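Local coordinates for protein CrmK (Actinoalloteichus sp. WH1-2216-6, PDB 5I1V) that is a covalently FAD-linked oxidoreductase, an oxidase involved in recycling shunt products during caerulomycin biosynthesis, at residues A[140-144]-A[145-149]; A[357-360]-A[361-365]; A[464-468]-A[469-473]. All coordinates share one frame; numbering follows the deposited sequence.

Contact 1: A[140-144]-A[145-149]; sequences PLSRL and LGLTV
The hydroxyl of Ser142 lies anti to its own carbonyl carbon (chi1 -69°), which brings OG to the backbone carbonyl of Gly146 four residues on, tilted from its plane. Leu141 and Leu145 share nearly the same first torsion (-62° in both), and their side chains run side by side in one direction. The setting is the C-terminal end of the short helix 142-145 in the FAD-binding domain, where the chain leaves helical geometry at a glycine of positive phi (92°). At these backbone angles a CB would be jammed against the carbonyl oxygen of Leu145. Two backbone bonds close the turn. Leu145 N reaches Leu141 O at 2.8 Å, and the same oxygen takes a weak bond from Leu144 N. Gly146 N donates to Ser142 O, also at 2.8 Å. Ser142 therefore holds Gly146 twice: its own carbonyl accepts the amide, while its OG donates to Gly146 O over 2.8 Å. The hydroxyl is itself fixed by Gly139 N. On the apolar side, CD1 of Leu145 meets CD1 of Leu141 at 4.0 Å. Beyond the glycine, Leu147 brings CD2 to 4.1 Å from Ser142 OG and packs on Tyr138, an FAD-binding residue, with the bound FAD about 7 Å from the leucine side chain. Arg143 leads away from 145-149 and hydrogen-bonds Tyr380 O through NH1. The Ser142-Gly146 approach is tight at carbon too: Ser142 CA makes a CH...O contact with Gly146 O at 3.0 Å.

Contact 2: A[357-360]-A[361-365]; sequences AAAY and RHLSR
One face of the Tyr360 ring carries Ser364, whose CB sits above the plane toward the rim and whose OG comes to 3.6 Å from Tyr360 CE2. The His362 ring turns its edge to the backbone, with CD2 3.2 Å from Ala358 O, and Arg365 NH1 lies in the ring plane at another edge. Over one His362 face hangs the bent Arg361 chain, its NE toward the ring's rim, and His362 CE1 in turn lies over the centre of the Arg361 guanidinium. Ser364 OG, placed between its backbone N and carbonyl carbon (chi1 56°), donates to Tyr360 O at 2.9 Å from above the carbonyl plane. Ser364 N grips the same oxygen at 2.7 Å, so this carbonyl near the helix end is doubly bound. Replacing Tyr360 by an alanine would probably leave Ser364 and Trp232 without the ring they both meet. Alongside, Leu363 N bonds to Ala359 O over 2.8 Å, and Leu363 CD1 rests on Ala359 CB. His362 NE2 is hydrogen-bonded to Asp427 OD2. Helix 353-364 packs on helix 414-428 through Ala359, His362 and Leu363 and on helix 237-253 through Tyr360 and Leu363; in sequence it links strands 339-347 and 374-379 of the eight-stranded antiparallel sheet.

Contact 3: A[464-468]-A[469-473]; sequences VPWHT and IYYGD
Trp466 and Tyr470 cross at about a right angle, CD2 of the tyrosine meeting the edge of the indole 4.0 Å from Trp466 CE3. Trp466 CZ3 lies 4.1 Å from Tyr471 CE2, near the plane of the phenol ring; these two side chains run alongside each other. The indole gets there because CG of Trp466 stands between the backbone N and the carbonyl carbon (chi1 64°). The Tyr471 ring also turns its edge to the backbone, CD2 being 3.5 Å from His467 O. Ahead of the helix, Val464 CG1 meets Ile469 CG1 at 3.9 Å. Pro465 is the N-cap of helix 466-471, so Val464 just before the cap and Ile469 four residues after it form a hydrophobic staple across the first turn, in the berberine-like region of the chain. The helix is short, and its backbone bonds are uneven. Ile469 N to Pro465 O is weak, Tyr470 N reaches Trp466 O at 3.2 Å, and Tyr471 N reaches His467 O at 2.9 Å. Gly472 is the first residue to leave helical phi/psi, with positive phi; its N donates to Thr468 O at 2.9 Å. Further out, Phe495 stacks on Trp466 and also meets the Tyr470 ring, while the ring of Tyr475 stacks on that of His467. Both phenol oxygens are tied to the backbone of other parts of the chain, Tyr470 OH to Asp451 N and Tyr471 OH to Gly189 O. The Tyr470 side chain stands about 6 Å from that of Tyr446, an FAD-binding residue.

The three contacts follow one another along the chain without interleaving or touching. Contacts 1 and 3 are the nearest pair, with centres 23 Å and nearest atoms about 11 Å apart. One belongs to the FAD-binding domain and the other to the berberine-like region, yet both lie near the cofactor, so widely separated parts of the sequence converge around the FAD. Contact 2, on helix 353-364, is remote from the FAD-binding residues; its centre is 32 Å from that of contact 1 and 28 Å from that of contact 3. It belongs to the helical layer accompanying the eight-stranded sheet, whereas helices 142-145 and 466-471 are short elements deeper in the protein.

Contact 1: A[140-144]-A[145-149]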
ATOM      1  N   PRO A 140      11.358   5.987  12.006  1.00 20.29           N
ATOM      2  CA  PRO A 140      10.855   6.319  13.342  1.00 21.19           C
ATOM      3  C   PRO A 140      11.515   5.594  14.481  1.00 21.10           C
ATOM      4  O   PRO A 140      11.537   6.119  15.591  1.00 21.50           O
ATOM      5  CB  PRO A 140       9.364   5.987  13.259  1.00 21.47           C
ATOM      6  CG  PRO A 140       9.021   6.217  11.843  1.00 21.23           C
ATOM      7  CD  PRO A 140      10.250   5.812  11.050  1.00 22.15           C
ATOM      8  N   LEU A 141      12.066   4.412  14.258  1.00 20.99           N
ATOM      9  CA  LEU A 141      12.744   3.718  15.346  1.00 20.39           C
ATOM     10  C   LEU A 141      14.248   4.064  15.411  1.00 19.37           C
ATOM     11  O   LEU A 141      14.958   3.491  16.230  1.00 19.84           O
ATOM     12  CB  LEU A 141      12.581   2.191  15.223  1.00 22.74           C
ATOM     13  CG  LEU A 141      11.137   1.626  15.305  1.00 24.34           C
ATOM     14  CD1 LEU A 141      11.076   0.098  15.195  1.00 27.68           C
ATOM     15  CD2 LEU A 141      10.534   2.050  16.638  1.00 26.62           C
ATOM     16  N   SER A 142      14.743   4.972  14.580  1.00 18.85           N
ATOM     17  CA  SER A 142      16.209   5.182  14.567  1.00 18.50           C
ATOM     18  C   SER A 142      16.718   5.758  15.909  1.00 21.20           C
ATOM     19  O   SER A 142      17.814   5.438  16.309  1.00 19.06           O
ATOM     20  CB  SER A 142      16.642   6.065  13.399  1.00 19.91           C
ATOM     21  OG  SER A 142      16.467   5.365  12.167  1.00 21.03           O
ATOM     22  N   ARG A 143      15.942   6.616  16.592  1.00 21.09           N
ATOM     23  CA  ARG A 143      16.373   7.046  17.949  1.00 20.93           C
ATOM     24  C   ARG A 143      16.675   5.923  18.927  1.00 22.45           C
ATOM     25  O   ARG A 143      17.598   6.022  19.725  1.00 21.80           O
ATOM     26  CB  ARG A 143      15.376   8.047  18.540  1.00 22.54           C
ATOM     27  CG  ARG A 143      15.510   9.324  17.793  1.00 23.27           C
ATOM     28  CD  ARG A 143      14.272  10.156  17.823  1.00 25.16           C
ATOM     29  NE  ARG A 143      13.863  10.575  19.161  1.00 23.45           N
ATOM     30  CZ  ARG A 143      14.264  11.694  19.774  1.00 26.49           C
ATOM     31  NH1 ARG A 143      15.170  12.505  19.220  1.00 27.77           N
ATOM     32  NH2 ARG A 143      13.770  11.986  20.976  1.00 24.69           N
ATOM     33  N   LEU A 144      15.915   4.850  18.823  1.00 19.78           N
ATOM     34  CA  LEU A 144      16.060   3.694  19.678  1.00 24.76           C
ATOM     35  C   LEU A 144      17.025   2.675  19.107  1.00 21.35           C
ATOM     36  O   LEU A 144      17.738   2.050  19.873  1.00 22.41           O
ATOM     37  CB  LEU A 144      14.703   3.023  19.914  1.00 24.90           C
ATOM     38  CG  LEU A 144      13.781   3.868  20.815  1.00 29.45           C
ATOM     39  CD1 LEU A 144      12.337   3.382  20.784  1.00 30.87           C
ATOM     40  CD2 LEU A 144      14.288   3.943  22.255  1.00 31.75           C
ATOM     41  N   LEU A 145      17.058   2.515  17.783  1.00 20.67           N
ATOM     42  CA  LEU A 145      17.780   1.382  17.138  1.00 21.22           C
ATOM     43  C   LEU A 145      18.938   1.734  16.200  1.00 20.21           C
ATOM     44  O   LEU A 145      19.709   0.848  15.802  1.00 22.36           O
ATOM     45  CB  LEU A 145      16.781   0.539  16.333  1.00 21.31           C
ATOM     46  CG  LEU A 145      15.662  -0.114  17.155  1.00 25.45           C
ATOM     47  CD1 LEU A 145      14.750  -1.001  16.288  1.00 25.82           C
ATOM     48  CD2 LEU A 145      16.251  -0.916  18.305  1.00 26.33           C
ATOM     49  N   GLY A 146      19.051   3.000  15.829  1.00 19.11           N
ATOM     50  CA  GLY A 146      20.028   3.424  14.876  1.00 18.34           C
ATOM     51  C   GLY A 146      19.550   3.451  13.424  1.00 19.98           C
ATOM     52  O   GLY A 146      18.349   3.601  13.145  1.00 18.64           O
ATOM     53  N   LEU A 147      20.501   3.278  12.508  1.00 19.94           N
ATOM     54  CA  LEU A 147      20.227   3.280  11.077  1.00 17.92           C
ATOM     55  C   LEU A 147      20.177   1.878  10.549  1.00 17.62           C
ATOM     56  O   LEU A 147      20.741   0.952  11.147  1.00 19.36           O
ATOM     57  CB  LEU A 147      21.304   4.055  10.341  1.00 17.58           C
ATOM     58  CG  LEU A 147      21.478   5.476  10.823  1.00 18.18           C
ATOM     59  CD1 LEU A 147      22.588   6.167  10.058  1.00 19.89           C
ATOM     60  CD2 LEU A 147      20.212   6.298  10.675  1.00 17.87           C
ATOM     61  N   THR A 148      19.567   1.715   9.377  1.00 17.36           N
ATOM     62  CA  THR A 148      19.571   0.426   8.720  1.00 19.04           C
ATOM     63  C   THR A 148      20.989  -0.110   8.565  1.00 17.83           C
ATOM     64  O   THR A 148      21.247  -1.294   8.764  1.00 18.40           O
ATOM     65  CB  THR A 148      18.951   0.492   7.327  1.00 22.25           C
ATOM     66  OG1 THR A 148      19.621   1.505   6.550  1.00 28.17           O
ATOM     67  CG2 THR A 148      17.562   0.891   7.384  1.00 22.33           C
ATOM     68  N   VAL A 149      21.915   0.749   8.205  1.00 17.25           N
ATOM     69  CA  VAL A 149      23.276   0.303   7.964  1.00 19.11           C
ATOM     70  C   VAL A 149      24.009  -0.148   9.243  1.00 19.16           C
ATOM     71  O   VAL A 149      24.994  -0.886   9.167  1.00 19.61           O
ATOM     72  CB  VAL A 149      24.104   1.327   7.199  1.00 19.96           C
ATOM     73  CG1 VAL A 149      23.475   1.616   5.834  1.00 21.06           C
ATOM     74  CG2 VAL A 149      24.344   2.590   8.006  1.00 17.97           C
TER

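Contact 2: A[357-360]-A[361-365]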
ATOM      1  N   ALA A 357      10.699  33.171  10.107  1.00 32.42           N
ATOM      2  CA  ALA A 357       9.812  34.137   9.409  1.00 35.21           C
ATOM      3  C   ALA A 357       9.958  34.081   7.872  1.00 35.61           C
ATOM      4  O   ALA A 357       8.991  34.265   7.141  1.00 35.43           O
ATOM      5  CB  ALA A 357      10.009  35.557   9.916  1.00 37.13           C
ATOM      6  N   ALA A 358      11.164  33.817   7.396  1.00 35.19           N
ATOM      7  CA  ALA A 358      11.372  33.515   5.981  1.00 37.09           C
ATOM      8  C   ALA A 358      10.519  32.319   5.528  1.00 34.90           C
ATOM      9  O   ALA A 358       9.957  32.335   4.458  1.00 34.48           O
ATOM     10  CB  ALA A 358      12.841  33.259   5.700  1.00 35.99           C
ATOM     11  N   ALA A 359      10.420  31.292   6.361  1.00 36.38           N
ATOM     12  CA  ALA A 359       9.631  30.104   6.027  1.00 34.09           C
ATOM     13  C   ALA A 359       8.193  30.482   6.056  1.00 34.32           C
ATOM     14  O   ALA A 359       7.465  30.177   5.125  1.00 31.18           O
ATOM     15  CB  ALA A 359       9.865  28.995   7.021  1.00 34.17           C
ATOM     16  N   TYR A 360       7.776  31.184   7.111  1.00 34.38           N
ATOM     17  CA  TYR A 360       6.368  31.643   7.181  1.00 34.46           C
ATOM     18  C   TYR A 360       5.944  32.373   5.913  1.00 33.32           C
ATOM     19  O   TYR A 360       4.858  32.135   5.374  1.00 32.36           O
ATOM     20  CB  TYR A 360       6.109  32.489   8.410  1.00 35.25           C
ATOM     21  CG  TYR A 360       4.636  32.745   8.640  1.00 36.89           C
ATOM     22  CD1 TYR A 360       3.815  31.771   9.196  1.00 35.56           C
ATOM     23  CD2 TYR A 360       4.058  33.967   8.287  1.00 36.87           C
ATOM     24  CE1 TYR A 360       2.455  32.016   9.418  1.00 39.37           C
ATOM     25  CE2 TYR A 360       2.704  34.212   8.478  1.00 38.24           C
ATOM     26  CZ  TYR A 360       1.909  33.254   9.049  1.00 39.09           C
ATOM     27  OH  TYR A 360       0.555  33.537   9.228  1.00 43.06           O
ATOM     28  N   ARG A 361       6.823  33.220   5.410  1.00 34.98           N
ATOM     29  CA  ARG A 361       6.511  34.044   4.245  1.00 39.22           C
ATOM     30  C   ARG A 361       6.153  33.220   3.011  1.00 36.35           C
ATOM     31  O   ARG A 361       5.185  33.516   2.315  1.00 32.82           O
ATOM     32  CB  ARG A 361       7.704  34.947   3.912  1.00 46.02           C
ATOM     33  CG  ARG A 361       7.385  36.053   2.914  1.00 54.60           C
ATOM     34  CD  ARG A 361       7.673  35.662   1.467  1.00 63.51           C
ATOM     35  NE  ARG A 361       9.001  36.124   1.053  1.00 71.45           N
ATOM     36  CZ  ARG A 361       9.318  36.542  -0.169  1.00 77.13           C
ATOM     37  NH1 ARG A 361       8.412  36.573  -1.149  1.00 79.31           N
ATOM     38  NH2 ARG A 361      10.559  36.949  -0.409  1.00 80.48           N
ATOM     39  N   HIS A 362       6.952  32.187   2.738  1.00 33.75           N
ATOM     40  CA  HIS A 362       6.674  31.264   1.638  1.00 31.91           C
ATOM     41  C   HIS A 362       5.531  30.298   1.960  1.00 31.45           C
ATOM     42  O   HIS A 362       4.741  29.947   1.084  1.00 33.03           O
ATOM     43  CB  HIS A 362       7.952  30.503   1.285  1.00 31.60           C
ATOM     44  CG  HIS A 362       9.031  31.375   0.740  1.00 31.55           C
ATOM     45  ND1 HIS A 362       9.028  31.834  -0.564  1.00 34.84           N
ATOM     46  CD2 HIS A 362      10.121  31.923   1.326  1.00 32.42           C
ATOM     47  CE1 HIS A 362      10.083  32.610  -0.759  1.00 34.34           C
ATOM     48  NE2 HIS A 362      10.763  32.678   0.371  1.00 33.55           N
ATOM     49  N   LEU A 363       5.426  29.848   3.210  1.00 32.15           N
ATOM     50  CA  LEU A 363       4.293  28.977   3.618  1.00 31.63           C
ATOM     51  C   LEU A 363       2.921  29.665   3.682  1.00 33.22           C
ATOM     52  O   LEU A 363       1.910  28.991   3.506  1.00 31.33           O
ATOM     53  CB  LEU A 363       4.577  28.307   4.963  1.00 32.40           C
ATOM     54  CG  LEU A 363       5.777  27.342   4.982  1.00 30.02           C
ATOM     55  CD1 LEU A 363       6.159  27.048   6.428  1.00 29.53           C
ATOM     56  CD2 LEU A 363       5.452  26.055   4.226  1.00 30.37           C
ATOM     57  N   SER A 364       2.856  30.981   3.944  1.00 35.63           N
ATOM     58  CA  SER A 364       1.542  31.664   3.822  1.00 39.61           C
ATOM     59  C   SER A 364       1.277  32.388   2.489  1.00 41.57           C
ATOM     60  O   SER A 364       0.148  32.822   2.250  1.00 45.19           O
ATOM     61  CB  SER A 364       1.325  32.668   4.958  1.00 40.89           C
ATOM     62  OG  SER A 364       2.373  33.580   4.987  1.00 38.18           O
ATOM     63  N   ARG A 365       2.300  32.538   1.646  1.00 44.65           N
ATOM     64  CA  ARG A 365       2.182  33.222   0.346  1.00 48.67           C
ATOM     65  C   ARG A 365       0.833  32.844  -0.294  1.00 50.22           C
ATOM     66  O   ARG A 365       0.602  31.680  -0.628  1.00 45.83           O
ATOM     67  CB  ARG A 365       3.353  32.802  -0.581  1.00 57.06           C
ATOM     68  CG  ARG A 365       4.033  33.947  -1.328  1.00 63.62           C
ATOM     69  CD  ARG A 365       5.381  33.532  -1.933  1.00 68.06           C
ATOM     70  NE  ARG A 365       5.251  32.662  -3.107  1.00 75.49           N
ATOM     71  CZ  ARG A 365       6.274  32.109  -3.773  1.00 80.09           C
ATOM     72  NH1 ARG A 365       7.533  32.327  -3.399  1.00 81.72           N
ATOM     73  NH2 ARG A 365       6.046  31.332  -4.832  1.00 77.71           N
TER

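Contact 3: A[464-468]-A[469-473]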
ATOM      1  N   VAL A 464      30.516  25.504  -1.643  1.00 36.38           N
ATOM      2  CA  VAL A 464      30.689  24.168  -1.091  1.00 36.26           C
ATOM      3  C   VAL A 464      30.077  23.162  -2.094  1.00 33.56           C
ATOM      4  O   VAL A 464      28.929  23.327  -2.510  1.00 30.69           O
ATOM      5  CB  VAL A 464      30.104  24.070   0.330  1.00 37.56           C
ATOM      6  CG1 VAL A 464      30.116  22.643   0.823  1.00 39.13           C
ATOM      7  CG2 VAL A 464      30.926  24.922   1.302  1.00 40.56           C
ATOM      8  N   PRO A 465      30.854  22.137  -2.505  1.00 32.81           N
ATOM      9  CA  PRO A 465      30.360  21.253  -3.559  1.00 32.03           C
ATOM     10  C   PRO A 465      29.264  20.334  -3.049  1.00 29.95           C
ATOM     11  O   PRO A 465      29.201  20.079  -1.862  1.00 28.29           O
ATOM     12  CB  PRO A 465      31.603  20.468  -3.992  1.00 31.05           C
ATOM     13  CG  PRO A 465      32.594  20.635  -2.926  1.00 33.03           C
ATOM     14  CD  PRO A 465      32.264  21.879  -2.183  1.00 33.19           C
ATOM     15  N   TRP A 466      28.401  19.870  -3.948  1.00 29.50           N
ATOM     16  CA  TRP A 466      27.335  18.923  -3.596  1.00 28.67           C
ATOM     17  C   TRP A 466      27.891  17.778  -2.754  1.00 27.14           C
ATOM     18  O   TRP A 466      27.300  17.416  -1.757  1.00 28.45           O
ATOM     19  CB  TRP A 466      26.602  18.381  -4.843  1.00 28.23           C
ATOM     20  CG  TRP A 466      27.476  17.558  -5.784  1.00 29.63           C
ATOM     21  CD1 TRP A 466      28.249  18.036  -6.799  1.00 31.31           C
ATOM     22  CD2 TRP A 466      27.690  16.150  -5.752  1.00 27.88           C
ATOM     23  NE1 TRP A 466      28.917  17.017  -7.395  1.00 32.13           N
ATOM     24  CE2 TRP A 466      28.606  15.845  -6.767  1.00 29.03           C
ATOM     25  CE3 TRP A 466      27.199  15.113  -4.957  1.00 27.70           C
ATOM     26  CZ2 TRP A 466      29.034  14.551  -7.032  1.00 29.04           C
ATOM     27  CZ3 TRP A 466      27.646  13.810  -5.207  1.00 28.20           C
ATOM     28  CH2 TRP A 466      28.554  13.549  -6.236  1.00 29.41           C
ATOM     29  N   HIS A 467      29.031  17.227  -3.113  1.00 27.16           N
ATOM     30  CA  HIS A 467      29.468  16.003  -2.417  1.00 28.58           C
ATOM     31  C   HIS A 467      29.903  16.195  -0.946  1.00 27.52           C
ATOM     32  O   HIS A 467      29.806  15.295  -0.125  1.00 25.33           O
ATOM     33  CB  HIS A 467      30.529  15.254  -3.213  1.00 28.56           C
ATOM     34  CG  HIS A 467      31.618  16.127  -3.737  1.00 31.46           C
ATOM     35  ND1 HIS A 467      32.663  16.551  -2.951  1.00 31.34           N
ATOM     36  CD2 HIS A 467      31.821  16.667  -4.965  1.00 32.10           C
ATOM     37  CE1 HIS A 467      33.488  17.278  -3.686  1.00 33.79           C
ATOM     38  NE2 HIS A 467      33.000  17.358  -4.909  1.00 32.93           N
ATOM     39  N   THR A 468      30.408  17.368  -0.614  1.00 25.19           N
ATOM     40  CA  THR A 468      30.618  17.693   0.777  1.00 27.34           C
ATOM     41  C   THR A 468      29.361  17.768   1.601  1.00 25.71           C
ATOM     42  O   THR A 468      29.328  17.303   2.757  1.00 25.70           O
ATOM     43  CB  THR A 468      31.345  19.032   0.850  1.00 28.29           C
ATOM     44  OG1 THR A 468      32.566  18.851   0.133  1.00 26.62           O
ATOM     45  CG2 THR A 468      31.561  19.435   2.299  1.00 28.89           C
ATOM     46  N   ILE A 469      28.332  18.364   1.012  1.00 26.20           N
ATOM     47  CA  ILE A 469      27.069  18.514   1.663  1.00 25.81           C
ATOM     48  C   ILE A 469      26.424  17.149   1.977  1.00 24.96           C
ATOM     49  O   ILE A 469      25.803  17.000   3.015  1.00 22.06           O
ATOM     50  CB  ILE A 469      26.118  19.366   0.825  1.00 29.40           C
ATOM     51  CG1 ILE A 469      26.649  20.797   0.790  1.00 31.33           C
ATOM     52  CG2 ILE A 469      24.732  19.358   1.451  1.00 29.84           C
ATOM     53  CD1 ILE A 469      26.120  21.627  -0.341  1.00 32.39           C
ATOM     54  N   TYR A 470      26.582  16.173   1.071  1.00 22.89           N
ATOM     55  CA  TYR A 470      25.946  14.848   1.260  1.00 22.67           C
ATOM     56  C   TYR A 470      26.812  13.856   2.013  1.00 22.25           C
ATOM     57  O   TYR A 470      26.299  12.968   2.699  1.00 25.34           O
ATOM     58  CB  TYR A 470      25.581  14.233  -0.107  1.00 22.63           C
ATOM     59  CG  TYR A 470      24.410  14.873  -0.757  1.00 23.27           C
ATOM     60  CD1 TYR A 470      23.154  14.742  -0.202  1.00 24.01           C
ATOM     61  CD2 TYR A 470      24.538  15.603  -1.954  1.00 24.55           C
ATOM     62  CE1 TYR A 470      22.059  15.300  -0.797  1.00 23.33           C
ATOM     63  CE2 TYR A 470      23.445  16.187  -2.547  1.00 25.86           C
ATOM     64  CZ  TYR A 470      22.198  16.012  -1.963  1.00 25.40           C
ATOM     65  OH  TYR A 470      21.056  16.567  -2.471  1.00 28.10           O
ATOM     66  N   TYR A 471      28.139  13.990   1.897  1.00 22.85           N
ATOM     67  CA  TYR A 471      29.034  12.960   2.419  1.00 21.46           C
ATOM     68  C   TYR A 471      29.991  13.436   3.560  1.00 25.67           C
ATOM     69  O   TYR A 471      30.778  12.666   4.112  1.00 21.42           O
ATOM     70  CB  TYR A 471      29.812  12.357   1.254  1.00 21.38           C
ATOM     71  CG  TYR A 471      29.012  11.592   0.241  1.00 21.32           C
ATOM     72  CD1 TYR A 471      28.369  10.421   0.595  1.00 23.37           C
ATOM     73  CD2 TYR A 471      28.908  12.005  -1.066  1.00 21.43           C
ATOM     74  CE1 TYR A 471      27.644   9.681  -0.331  1.00 25.49           C
ATOM     75  CE2 TYR A 471      28.168  11.294  -1.979  1.00 23.04           C
ATOM     76  CZ  TYR A 471      27.567  10.106  -1.612  1.00 23.67           C
ATOM     77  OH  TYR A 471      26.831   9.328  -2.487  1.00 22.29           O
ATOM     78  N   GLY A 472      29.909  14.690   3.948  1.00 30.48           N
ATOM     79  CA  GLY A 472      30.803  15.174   4.997  1.00 33.82           C
ATOM     80  C   GLY A 472      32.229  15.087   4.522  1.00 33.00           C
ATOM     81  O   GLY A 472      32.546  15.562   3.441  1.00 38.90           O
ATOM     82  N   ASP A 473      33.053  14.400   5.306  1.00 34.13           N
ATOM     83  CA  ASP A 473      34.450  14.141   5.020  1.00 34.20           C
ATOM     84  C   ASP A 473      34.726  12.795   4.382  1.00 31.68           C
ATOM     85  O   ASP A 473      35.872  12.454   4.188  1.00 30.82           O
ATOM     86  CB  ASP A 473      35.231  14.109   6.344  1.00 40.31           C
ATOM     87  CG  ASP A 473      35.128  15.399   7.101  1.00 46.74           C
ATOM     88  OD1 ASP A 473      35.159  16.454   6.431  1.00 46.92           O
ATOM     89  OD2 ASP A 473      35.001  15.357   8.354  1.00 54.42           O
TER